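Local coordinates for YesW protein (Bacillus subtilis, PDB 2ZUX) that cleaves the backbone of type I rhamnogalacturonan from plant cell walls by endo-type elimination, releasing oligosaccharides, and needs calcium or manganese for activity, at residues S113-S118 with K133-N138; E129-W134 with I153-L158; G146-V151 with N171-A176; S139-Q144 with G175-Q180. One frame throughout, in Å; residues are numbered along the deposited sequence.

Contact 1. Residues S113-S118 with K133-N138. With CA (calcium ion), chain D; RAM (alpha-L-rhamnopyranose), chain N.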
# COMPACT_ATOMS: atom_id res chain seq x y z
N SER A 113 -14.33 -3.71 -13.48
CA SER A 113 -12.96 -3.42 -13.84
C SER A 113 -12.05 -3.77 -12.67
O SER A 113 -12.45 -3.71 -11.49
CB SER A 113 -12.79 -1.95 -14.24
OG SER A 113 -13.13 -1.09 -13.17
N ALA A 114 -10.83 -4.20 -13.00
CA ALA A 114 -9.83 -4.52 -12.00
C ALA A 114 -9.47 -3.22 -11.28
O ALA A 114 -9.31 -2.18 -11.91
CB ALA A 114 -8.62 -5.12 -12.66
N ASN A 115 -9.36 -3.27 -9.95
CA ASN A 115 -9.18 -2.05 -9.17
C ASN A 115 -7.98 -2.24 -8.22
O ASN A 115 -6.95 -2.78 -8.65
CB ASN A 115 -10.51 -1.70 -8.48
CG ASN A 115 -10.59 -0.25 -8.02
OD1 ASN A 115 -10.92 0.67 -8.80
ND2 ASN A 115 -10.35 -0.05 -6.75
N ASP A 116 -8.09 -1.82 -6.96
CA ASP A 116 -6.98 -1.86 -6.01
C ASP A 116 -6.54 -3.29 -5.74
O ASP A 116 -7.38 -4.19 -5.62
CB ASP A 116 -7.40 -1.25 -4.68
CG ASP A 116 -7.82 0.20 -4.78
OD1 ASP A 116 -7.32 0.94 -5.65
OD2 ASP A 116 -8.64 0.59 -3.92
N ALA A 117 -5.24 -3.47 -5.55
CA ALA A 117 -4.71 -4.75 -5.12
C ALA A 117 -3.86 -4.63 -3.87
O ALA A 117 -3.48 -3.53 -3.44
CB ALA A 117 -3.91 -5.43 -6.25
N SER A 118 -3.57 -5.79 -3.29
CA SER A 118 -2.55 -5.93 -2.27
C SER A 118 -1.75 -7.19 -2.59
O SER A 118 -2.04 -7.87 -3.59
CB SER A 118 -3.18 -6.03 -0.89
OG SER A 118 -2.19 -6.01 0.12
N LYS A 133 -9.13 -6.43 -5.88
CA LYS A 133 -10.51 -5.99 -5.72
C LYS A 133 -11.06 -5.60 -7.09
O LYS A 133 -10.44 -4.83 -7.82
CB LYS A 133 -10.59 -4.81 -4.75
CG LYS A 133 -12.01 -4.28 -4.49
CD LYS A 133 -12.02 -3.08 -3.54
CE LYS A 133 -11.52 -1.83 -4.24
NZ LYS A 133 -11.37 -0.66 -3.31
N TRP A 134 -12.23 -6.15 -7.42
CA TRP A 134 -12.98 -5.76 -8.61
C TRP A 134 -13.96 -4.66 -8.25
O TRP A 134 -14.56 -4.67 -7.16
CB TRP A 134 -13.75 -6.96 -9.17
CG TRP A 134 -12.87 -8.00 -9.77
CD1 TRP A 134 -12.40 -9.13 -9.17
CD2 TRP A 134 -12.35 -8.01 -11.11
NE1 TRP A 134 -11.62 -9.85 -10.06
CE2 TRP A 134 -11.57 -9.17 -11.25
CE3 TRP A 134 -12.47 -7.14 -12.20
CZ2 TRP A 134 -10.91 -9.51 -12.45
CZ3 TRP A 134 -11.82 -7.46 -13.39
CH2 TRP A 134 -11.05 -8.63 -13.50
N ASP A 135 -14.15 -3.70 -9.15
CA ASP A 135 -15.07 -2.59 -8.90
C ASP A 135 -16.18 -2.59 -9.94
O ASP A 135 -15.90 -2.57 -11.15
CB ASP A 135 -14.33 -1.25 -8.94
CG ASP A 135 -15.12 -0.14 -8.30
OD1 ASP A 135 -15.52 -0.28 -7.12
OD2 ASP A 135 -15.32 0.89 -8.97
N PRO A 136 -17.44 -2.60 -9.49
CA PRO A 136 -18.54 -2.47 -10.44
C PRO A 136 -18.61 -1.03 -10.93
O PRO A 136 -18.26 -0.09 -10.20
CB PRO A 136 -19.77 -2.82 -9.61
CG PRO A 136 -19.41 -2.38 -8.22
CD PRO A 136 -17.93 -2.68 -8.10
N SER A 137 -19.07 -0.85 -12.17
CA SER A 137 -19.08 0.47 -12.80
C SER A 137 -20.05 1.46 -12.17
O SER A 137 -20.05 2.64 -12.53
CB SER A 137 -19.37 0.32 -14.30
OG SER A 137 -20.59 -0.35 -14.50
N ASN A 138 -20.88 0.99 -11.25
CA ASN A 138 -21.78 1.86 -10.49
C ASN A 138 -21.37 2.04 -9.03
O ASN A 138 -22.19 2.40 -8.20
CB ASN A 138 -23.23 1.36 -10.59
CG ASN A 138 -23.39 -0.06 -10.07
OD1 ASN A 138 -22.44 -0.69 -9.60
ND2 ASN A 138 -24.62 -0.57 -10.16
CA CA D . -8.64 2.61 -2.68
C1 RAM N . -14.34 5.42 -11.63
C2 RAM N . -14.32 4.23 -10.66
C3 RAM N . -13.50 3.03 -11.16
C4 RAM N . -12.18 3.52 -11.76
C5 RAM N . -12.52 4.43 -12.93
C6 RAM N . -11.27 4.90 -13.66
O1 RAM N . -15.49 5.36 -12.43
O2 RAM N . -13.82 4.66 -9.40
O3 RAM N . -13.27 2.11 -10.12
O4 RAM N . -11.30 2.47 -12.13
O5 RAM N . -13.19 5.59 -12.45
O HOH W 1 -15.89 -0.83 -13.28
O HOH W 2 -11.79 1.48 -5.02
O HOH W 3 -10.18 3.51 -4.16
O HOH W 4 -10.51 1.65 -1.54
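Ser113 and Asp135 face each other as an antiparallel hydrogen-bonded pair, Asp135 N donating to Ser113 O at 2.9 Å and Ser113 N returning a bond to Asp135 O. Two residues on, the pairing slips: Asn115 N reaches Lys133 O through a bent bond (133° at the hydrogen), whereas Lys133 N donates to Asp116 O, so Asn115 and Asp116 together oppose Lys133 in a beta bulge. Packing adds Ala114 CB, which lies over one face of the Trp134 indole, 4.0 Å from CZ3. The charged part is a salt bridge from Lys133 NZ to Asp116 OD2 (3.1 Å), approached from above the carboxylate plane. The same OD2 binds calcium at 2.4 Å, so metal and ammonium would both draw on its negative charge; two waters, Asn555, Ala557 and Asn559 complete the metal shell. A bend at chi3 (74°) carries Lys133 CE alongside Asn115 ND2, and a water accepts from NZ and, weakly, from ND2. Toward the sugar, rhamnose O3 donates to Asp135 OD2 (2.6 Å) and lies 3.1 Å from Asn115 OD1. A bulged hairpin in a beta-propeller blade thus sets the substrate-binding Asn115 and Asp135 beside a calcium site.

Contact 2. Residues E129-W134 with I153-L158. With CA (calcium ion), chain H.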
# COMPACT_ATOMS: atom_id res chain seq x y z
N GLU A 129 1.53 -13.51 -3.97
CA GLU A 129 0.29 -13.57 -4.72
C GLU A 129 -0.32 -12.17 -4.75
O GLU A 129 -0.06 -11.35 -3.86
CB GLU A 129 -0.70 -14.54 -4.05
CG GLU A 129 -0.46 -16.02 -4.32
CD GLU A 129 0.86 -16.53 -3.79
OE1 GLU A 129 1.10 -16.48 -2.56
OE2 GLU A 129 1.67 -17.02 -4.61
N LEU A 130 -1.14 -11.92 -5.76
CA LEU A 130 -1.90 -10.68 -5.87
C LEU A 130 -3.32 -10.90 -5.38
O LEU A 130 -3.99 -11.84 -5.80
CB LEU A 130 -1.92 -10.21 -7.32
CG LEU A 130 -0.63 -9.52 -7.77
CD1 LEU A 130 -0.47 -9.59 -9.28
CD2 LEU A 130 -0.57 -8.08 -7.25
N ILE A 131 -3.77 -10.02 -4.47
CA ILE A 131 -5.14 -10.02 -3.99
C ILE A 131 -5.80 -8.80 -4.63
O ILE A 131 -5.41 -7.66 -4.34
CB ILE A 131 -5.22 -9.96 -2.44
CG1 ILE A 131 -4.37 -11.06 -1.79
CG2 ILE A 131 -6.67 -10.00 -1.95
CD1 ILE A 131 -4.74 -12.49 -2.17
N LEU A 132 -6.78 -9.04 -5.50
CA LEU A 132 -7.37 -8.01 -6.34
C LEU A 132 -8.82 -7.72 -6.02
O LEU A 132 -9.63 -8.64 -5.91
CB LEU A 132 -7.27 -8.43 -7.80
CG LEU A 132 -7.89 -7.50 -8.85
CD1 LEU A 132 -7.08 -6.21 -8.95
CD2 LEU A 132 -7.96 -8.20 -10.20
N LYS A 133 -9.13 -6.43 -5.88
CA LYS A 133 -10.51 -5.99 -5.72
C LYS A 133 -11.06 -5.60 -7.09
O LYS A 133 -10.44 -4.83 -7.82
CB LYS A 133 -10.59 -4.81 -4.75
CG LYS A 133 -12.01 -4.28 -4.49
CD LYS A 133 -12.02 -3.08 -3.54
CE LYS A 133 -11.52 -1.83 -4.24
NZ LYS A 133 -11.37 -0.66 -3.31
N TRP A 134 -12.23 -6.15 -7.42
CA TRP A 134 -12.98 -5.76 -8.61
C TRP A 134 -13.96 -4.66 -8.25
O TRP A 134 -14.56 -4.67 -7.16
CB TRP A 134 -13.75 -6.96 -9.17
CG TRP A 134 -12.87 -8.00 -9.77
CD1 TRP A 134 -12.40 -9.13 -9.17
CD2 TRP A 134 -12.35 -8.01 -11.11
NE1 TRP A 134 -11.62 -9.85 -10.06
CE2 TRP A 134 -11.57 -9.17 -11.25
CE3 TRP A 134 -12.47 -7.14 -12.20
CZ2 TRP A 134 -10.91 -9.51 -12.45
CZ3 TRP A 134 -11.82 -7.46 -13.39
CH2 TRP A 134 -11.05 -8.63 -13.50
N ILE A 153 -13.43 -10.03 -4.52
CA ILE A 153 -12.00 -10.05 -4.19
C ILE A 153 -11.46 -11.39 -4.66
O ILE A 153 -11.98 -12.44 -4.28
CB ILE A 153 -11.76 -9.97 -2.65
CG1 ILE A 153 -12.54 -8.82 -1.98
CG2 ILE A 153 -10.25 -9.95 -2.35
CD1 ILE A 153 -12.11 -7.45 -2.40
N ASP A 154 -10.42 -11.34 -5.50
CA ASP A 154 -9.78 -12.55 -6.02
C ASP A 154 -8.35 -12.68 -5.52
O ASP A 154 -7.71 -11.69 -5.20
CB ASP A 154 -9.69 -12.50 -7.55
CG ASP A 154 -11.02 -12.63 -8.26
OD1 ASP A 154 -12.08 -12.77 -7.62
OD2 ASP A 154 -10.99 -12.58 -9.51
N ALA A 155 -7.84 -13.91 -5.53
CA ALA A 155 -6.41 -14.15 -5.36
C ALA A 155 -5.85 -14.80 -6.61
O ALA A 155 -6.41 -15.79 -7.09
CB ALA A 155 -6.14 -15.02 -4.16
N TYR A 156 -4.74 -14.26 -7.10
CA TYR A 156 -4.02 -14.83 -8.25
C TYR A 156 -2.57 -15.11 -7.91
O TYR A 156 -1.89 -14.30 -7.27
CB TYR A 156 -4.04 -13.88 -9.45
CG TYR A 156 -5.41 -13.67 -10.02
CD1 TYR A 156 -5.89 -14.50 -11.03
CD2 TYR A 156 -6.23 -12.64 -9.55
CE1 TYR A 156 -7.17 -14.33 -11.54
CE2 TYR A 156 -7.50 -12.47 -10.05
CZ TYR A 156 -7.96 -13.31 -11.06
OH TYR A 156 -9.23 -13.13 -11.56
N LYS A 157 -2.08 -16.26 -8.36
CA LYS A 157 -0.64 -16.48 -8.43
C LYS A 157 -0.11 -15.72 -9.63
O LYS A 157 -0.86 -15.42 -10.56
CB LYS A 157 -0.33 -17.97 -8.57
CG LYS A 157 -0.62 -18.75 -7.31
CD LYS A 157 -0.22 -20.21 -7.46
CE LYS A 157 0.06 -20.83 -6.11
NZ LYS A 157 1.29 -20.24 -5.50
N LEU A 158 1.19 -15.42 -9.63
CA LEU A 158 1.78 -14.68 -10.74
C LEU A 158 1.71 -15.45 -12.06
O LEU A 158 1.72 -14.85 -13.14
CB LEU A 158 3.21 -14.24 -10.42
CG LEU A 158 3.39 -13.40 -9.16
CD1 LEU A 158 4.82 -12.86 -9.11
CD2 LEU A 158 2.37 -12.25 -9.06
CA CA H . 3.36 -17.61 -2.91
O HOH W 5 2.36 -15.88 -6.95
O HOH W 6 3.98 -18.46 -5.05
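Trp134 points the edge of its indole at Asp154: NE1 donates to OD2 at 2.9 Å (158° at the hydrogen), with OD2 close to the ring plane. NE1 meets OD2 from well above the carboxylate plane; ring and carboxylate planes are 65° apart. Tyr156, whose side chain crosses that of Trp134 at about a right angle, brings its OH to the same OD2 in a weak bond and also accepts from Asp97 N; the other oxygen, OD1, is paired with Arg165. Leu132 CD2 lies 3.7 Å above one indole face, toward the rim. A phenylalanine in place of Trp134 has no ring N-H and would probably leave the buried Asp154 OD2 with poorer hydrogen bonding.

On the opposite face of the sheet, Ile131 and Ile153 cross obliquely and touch through their CG2 methyls (3.6 Å), while Ile131 CD1 rests on Ala155 CB (3.5 Å). Backbone bonds pair Leu130 with Tyr156 and Leu132 with Asp154 in regular antiparallel fashion. At the far end Glu129 and Lys157 lie side by side, pointing the same way; NZ makes only a weak, 3.4 Å bond to OE2 and has a second anionic partner in Asp123. Both Glu129 oxygens bind calcium, OE2 at 2.5 Å, and OE1 also accepts from Val122 N. With Asp121, Asp123, Asp125 and the Gln127 carbonyl, Glu129 completes a calcium-binding DxDxDG loop that leads into a strand of the propeller blade.

Contact 3. Residues G146-V151 with N171-A176. With RAM (alpha-L-rhamnopyranose), chain O.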
# COMPACT_ATOMS: atom_id res chain seq x y z
N GLY A 146 -27.66 5.43 -4.43
CA GLY A 146 -27.83 4.49 -5.53
C GLY A 146 -27.28 3.11 -5.20
O GLY A 146 -26.35 2.97 -4.41
N TYR A 147 -27.87 2.09 -5.81
CA TYR A 147 -27.46 0.71 -5.63
C TYR A 147 -26.14 0.42 -6.31
O TYR A 147 -25.83 1.01 -7.35
CB TYR A 147 -28.54 -0.23 -6.18
CG TYR A 147 -29.81 -0.29 -5.36
CD1 TYR A 147 -29.99 -1.28 -4.39
CD2 TYR A 147 -30.83 0.62 -5.56
CE1 TYR A 147 -31.16 -1.35 -3.63
CE2 TYR A 147 -32.00 0.57 -4.81
CZ TYR A 147 -32.17 -0.42 -3.85
OH TYR A 147 -33.33 -0.48 -3.12
N THR A 148 -25.37 -0.51 -5.75
CA THR A 148 -24.09 -0.91 -6.34
C THR A 148 -24.04 -2.40 -6.61
O THR A 148 -24.70 -3.18 -5.93
CB THR A 148 -22.89 -0.53 -5.44
OG1 THR A 148 -22.98 -1.20 -4.17
CG2 THR A 148 -22.83 0.97 -5.21
N GLY A 149 -23.26 -2.81 -7.60
CA GLY A 149 -22.97 -4.22 -7.80
C GLY A 149 -22.10 -4.80 -6.69
O GLY A 149 -21.49 -4.05 -5.91
N ASP A 150 -22.05 -6.13 -6.62
CA ASP A 150 -21.24 -6.83 -5.63
C ASP A 150 -19.76 -6.47 -5.76
O ASP A 150 -19.25 -6.29 -6.87
CB ASP A 150 -21.36 -8.35 -5.83
CG ASP A 150 -22.70 -8.92 -5.39
OD1 ASP A 150 -23.41 -8.28 -4.59
OD2 ASP A 150 -23.00 -10.05 -5.84
N VAL A 151 -19.09 -6.41 -4.62
CA VAL A 151 -17.64 -6.27 -4.57
C VAL A 151 -17.05 -7.68 -4.55
O VAL A 151 -17.45 -8.52 -3.74
CB VAL A 151 -17.20 -5.49 -3.33
CG1 VAL A 151 -15.67 -5.32 -3.27
CG2 VAL A 151 -17.88 -4.13 -3.30
N ASN A 171 -24.91 -6.83 0.97
CA ASN A 171 -24.88 -6.02 2.18
C ASN A 171 -23.56 -5.28 2.41
O ASN A 171 -23.36 -4.68 3.46
CB ASN A 171 -25.30 -6.82 3.41
CG ASN A 171 -26.72 -7.33 3.29
OD1 ASN A 171 -26.98 -8.53 3.46
ND2 ASN A 171 -27.65 -6.44 2.98
N ILE A 172 -22.69 -5.30 1.40
CA ILE A 172 -21.48 -4.50 1.41
C ILE A 172 -21.50 -3.61 0.17
O ILE A 172 -21.34 -4.10 -0.96
CB ILE A 172 -20.20 -5.40 1.42
CG1 ILE A 172 -20.09 -6.21 2.73
CG2 ILE A 172 -18.94 -4.55 1.19
CD1 ILE A 172 -19.94 -5.39 4.02
N ARG A 173 -21.69 -2.32 0.38
CA ARG A 173 -21.76 -1.37 -0.72
C ARG A 173 -20.39 -1.20 -1.39
O ARG A 173 -19.36 -1.27 -0.73
CB ARG A 173 -22.26 -0.01 -0.22
CG ARG A 173 -22.88 0.86 -1.28
CD ARG A 173 -23.21 2.23 -0.73
NE ARG A 173 -24.15 2.92 -1.60
CZ ARG A 173 -24.15 4.24 -1.81
NH1 ARG A 173 -23.26 5.03 -1.22
NH2 ARG A 173 -25.06 4.75 -2.63
N ALA A 174 -20.39 -1.02 -2.71
CA ALA A 174 -19.15 -0.76 -3.47
C ALA A 174 -18.79 0.71 -3.51
O ALA A 174 -19.65 1.56 -3.76
CB ALA A 174 -19.29 -1.28 -4.89
N GLY A 175 -17.52 1.01 -3.29
CA GLY A 175 -17.01 2.38 -3.38
C GLY A 175 -15.70 2.47 -2.62
O GLY A 175 -15.38 1.59 -1.82
N ALA A 176 -14.95 3.53 -2.87
CA ALA A 176 -13.59 3.67 -2.32
C ALA A 176 -13.53 3.57 -0.80
O ALA A 176 -12.54 3.06 -0.25
CB ALA A 176 -12.98 4.98 -2.78
C1 RAM O . -26.16 -9.62 -5.83
C2 RAM O . -27.51 -10.33 -5.90
C3 RAM O . -28.64 -9.32 -5.69
C4 RAM O . -28.49 -8.12 -6.62
C5 RAM O . -27.10 -7.50 -6.46
C6 RAM O . -26.87 -6.33 -7.42
O1 RAM O . -25.90 -9.22 -4.50
O2 RAM O . -27.64 -10.95 -7.16
O3 RAM O . -29.89 -9.95 -5.93
O4 RAM O . -29.51 -7.18 -6.34
O5 RAM O . -26.12 -8.50 -6.70
O HOH W 7 -22.91 -3.77 -3.21
O HOH W 8 -20.31 -6.39 -2.11
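Arg173 runs past Thr148 to reach Gly146. Its CB lies 4.2 Å from Thr148 OG1. CG, anti to the backbone N (chi1 -157°), is closer, 3.6 Å from OG1 and 3.9 Å from the Thr148 methyl CG2, the two side chains crossing at about a right angle. From CG through CD to NE the chain stays extended. NE donates to Gly222 O, NH1 to Tyr178 OH, and NH2 to Gly146 O at 2.8 Å, in the carbonyl plane and on a lone pair; NH2 also donates to Gln144 O. The guanidinium is thereby gripped by four acceptors, which fix its rotation.

Above the root of this side chain, Thr148 OG1 accepts an almost straight bond from Ala174 N (3.0 Å, 178°). Ala174 CB fits against Val151 CG2 at 3.6 Å. A water lies within hydrogen-bonding distance of Thr148 OG1 and Ile172 O, and a second one accepts from Val151 N and donates to the same carbonyl, so the two irregular segments are linked by solvent as well as directly.

Asp150 takes the sugar: OD1 accepts from rhamnose O1 at 2.7 Å, and OD2 is held by Asn167 ND2. The propeller loop bearing Asp150, braced in this way, contributes to a rhamnose pocket with Lys170 and Arg218, which possibly serves as a carbohydrate-binding region.

Contact 4. Residues S139-Q144 with G175-Q180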
# COMPACT_ATOMS: atom_id res chain seq x y z
N SER A 139 -20.10 1.78 -8.71
CA SER A 139 -19.61 2.01 -7.35
C SER A 139 -19.82 3.48 -6.97
O SER A 139 -19.88 4.36 -7.84
CB SER A 139 -18.15 1.60 -7.22
OG SER A 139 -17.32 2.36 -8.07
N LYS A 140 -19.93 3.74 -5.67
CA LYS A 140 -20.42 5.03 -5.19
C LYS A 140 -19.53 5.68 -4.15
O LYS A 140 -19.02 5.00 -3.25
CB LYS A 140 -21.81 4.85 -4.57
CG LYS A 140 -22.92 4.49 -5.56
CD LYS A 140 -23.37 5.71 -6.36
CE LYS A 140 -24.36 5.34 -7.46
NZ LYS A 140 -23.67 4.72 -8.62
N ASP A 141 -19.37 6.99 -4.27
CA ASP A 141 -18.89 7.79 -3.16
C ASP A 141 -19.97 7.83 -2.08
O ASP A 141 -21.16 7.69 -2.36
CB ASP A 141 -18.55 9.21 -3.60
CG ASP A 141 -17.99 10.03 -2.46
OD1 ASP A 141 -16.87 9.72 -2.00
OD2 ASP A 141 -18.68 10.97 -2.00
N ASN A 142 -19.55 8.04 -0.83
CA ASN A 142 -20.48 8.11 0.29
C ASN A 142 -21.51 9.23 0.16
O ASN A 142 -22.58 9.16 0.78
CB ASN A 142 -19.72 8.28 1.61
CG ASN A 142 -18.95 7.03 2.01
OD1 ASN A 142 -19.06 6.57 3.15
ND2 ASN A 142 -18.18 6.49 1.08
N SER A 143 -21.18 10.26 -0.62
CA SER A 143 -22.11 11.37 -0.84
C SER A 143 -23.23 11.04 -1.83
O SER A 143 -24.19 11.80 -1.94
CB SER A 143 -21.37 12.61 -1.32
OG SER A 143 -20.84 12.39 -2.61
N GLN A 144 -23.10 9.92 -2.54
CA GLN A 144 -24.04 9.57 -3.62
C GLN A 144 -25.00 8.47 -3.23
O GLN A 144 -24.60 7.47 -2.64
CB GLN A 144 -23.26 9.10 -4.84
CG GLN A 144 -22.31 10.11 -5.41
CD GLN A 144 -21.50 9.52 -6.53
OE1 GLN A 144 -20.68 8.62 -6.31
NE2 GLN A 144 -21.73 10.01 -7.75
N GLY A 175 -17.52 1.01 -3.29
CA GLY A 175 -17.01 2.38 -3.38
C GLY A 175 -15.70 2.47 -2.62
O GLY A 175 -15.38 1.59 -1.82
N ALA A 176 -14.95 3.53 -2.87
CA ALA A 176 -13.59 3.67 -2.32
C ALA A 176 -13.53 3.57 -0.80
O ALA A 176 -12.54 3.06 -0.25
CB ALA A 176 -12.98 4.98 -2.78
N HIS A 177 -14.57 4.05 -0.12
CA HIS A 177 -14.51 4.23 1.33
C HIS A 177 -15.13 3.09 2.10
O HIS A 177 -15.13 3.13 3.34
CB HIS A 177 -15.12 5.58 1.69
CG HIS A 177 -14.45 6.69 0.98
ND1 HIS A 177 -13.15 7.07 1.25
CD2 HIS A 177 -14.85 7.43 -0.08
CE1 HIS A 177 -12.79 8.03 0.42
NE2 HIS A 177 -13.81 8.27 -0.40
N TYR A 178 -15.61 2.08 1.39
CA TYR A 178 -16.28 0.94 2.03
C TYR A 178 -15.28 -0.18 2.36
O TYR A 178 -14.63 -0.11 3.40
CB TYR A 178 -17.50 0.50 1.19
CG TYR A 178 -18.59 1.56 1.13
CD1 TYR A 178 -19.50 1.72 2.19
CD2 TYR A 178 -18.68 2.45 0.05
CE1 TYR A 178 -20.48 2.70 2.15
CE2 TYR A 178 -19.66 3.44 -0.00
CZ TYR A 178 -20.55 3.55 1.06
OH TYR A 178 -21.51 4.54 1.04
N THR A 179 -15.11 -1.18 1.49
CA THR A 179 -14.21 -2.29 1.79
C THR A 179 -12.75 -1.84 1.80
O THR A 179 -12.27 -1.25 0.83
CB THR A 179 -14.37 -3.43 0.76
OG1 THR A 179 -15.71 -3.92 0.82
CG2 THR A 179 -13.41 -4.57 1.04
N GLN A 180 -12.09 -2.14 2.92
CA GLN A 180 -10.66 -1.89 3.13
C GLN A 180 -10.05 -3.24 3.51
O GLN A 180 -10.33 -3.76 4.58
CB GLN A 180 -10.47 -0.86 4.25
CG GLN A 180 -11.36 0.38 4.13
CD GLN A 180 -11.25 1.10 2.79
OE1 GLN A 180 -10.23 1.05 2.10
NE2 GLN A 180 -12.33 1.79 2.42
O HOH W 9 -17.05 5.34 -1.18
O HOH W 10 -16.01 5.87 -4.13
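Lys140 O lies against Gly175 CA at 3.3 Å in a CH...O contact, where two loops of the propeller meet, each closed by a type I beta turn, Asp141 to Gln144 and Gly175 to Tyr178. Here the packing is tight: a CB on Gly175 would clash with Lys140 O. The same oxygen also sits in the plane of the Tyr178 ring at its edge, 3.7 Å from CE2. Asn142 and Tyr178 meet tip to tip with amide and ring planes only 13° apart, the amide carbon CG 3.7 Å from OH, while Arg173 NH1 donates to that hydroxyl.

Next to this the fit is polar but without direct hydrogen bonds. Asp141 CG is anti to the backbone N (chi1 -178°), and OD1 comes to 3.6 Å from His177 CD2 at the ring edge, the carboxylate and imidazole planes nearly perpendicular. Asp141 OD2 looks inward to its own loop, accepting from Ser143 N in an Asx turn and from Ser143 OG on the anti lone pair. An alanine in place of Asp141 would probably leave Ser143 N and OG without this acceptor, so that the Asx turn is lost and the Ser143 hydroxyl is less fixed. Beyond the interface His177 stacks edge-to-face with Tyr558, a substrate-binding residue.

The looser side is bridged by two waters. One donates to Lys140 O and accepts from His177 N; the other accepts from Ala176 N at 2.9 Å and donates only weakly, over 3.3 Å, to Lys140 O.

In the fold
Contacts 1 and 2 extend one antiparallel sheet to both sides of strand 129-136, sharing Lys133 and Trp134, with centres about 11 Å apart. Contacts 3 and 4, centres about 7 Å apart, join the loops that follow this strand and strand 162-167, and Arg173 of contact 3 bonds to both segments of contact 4. Asn138 couples the two groups: its OD1 lies 3.0 Å from Gly149 N. One rhamnose sits at contact 1, where Ser139 OG of contact 4 bonds to the substrate-binding Asp135; a different rhamnose is held at Asp150 in contact 3. The calcium of contact 2 lies at the other end of the sheet, contacts 2 and 4 being about 20 Å apart between centres.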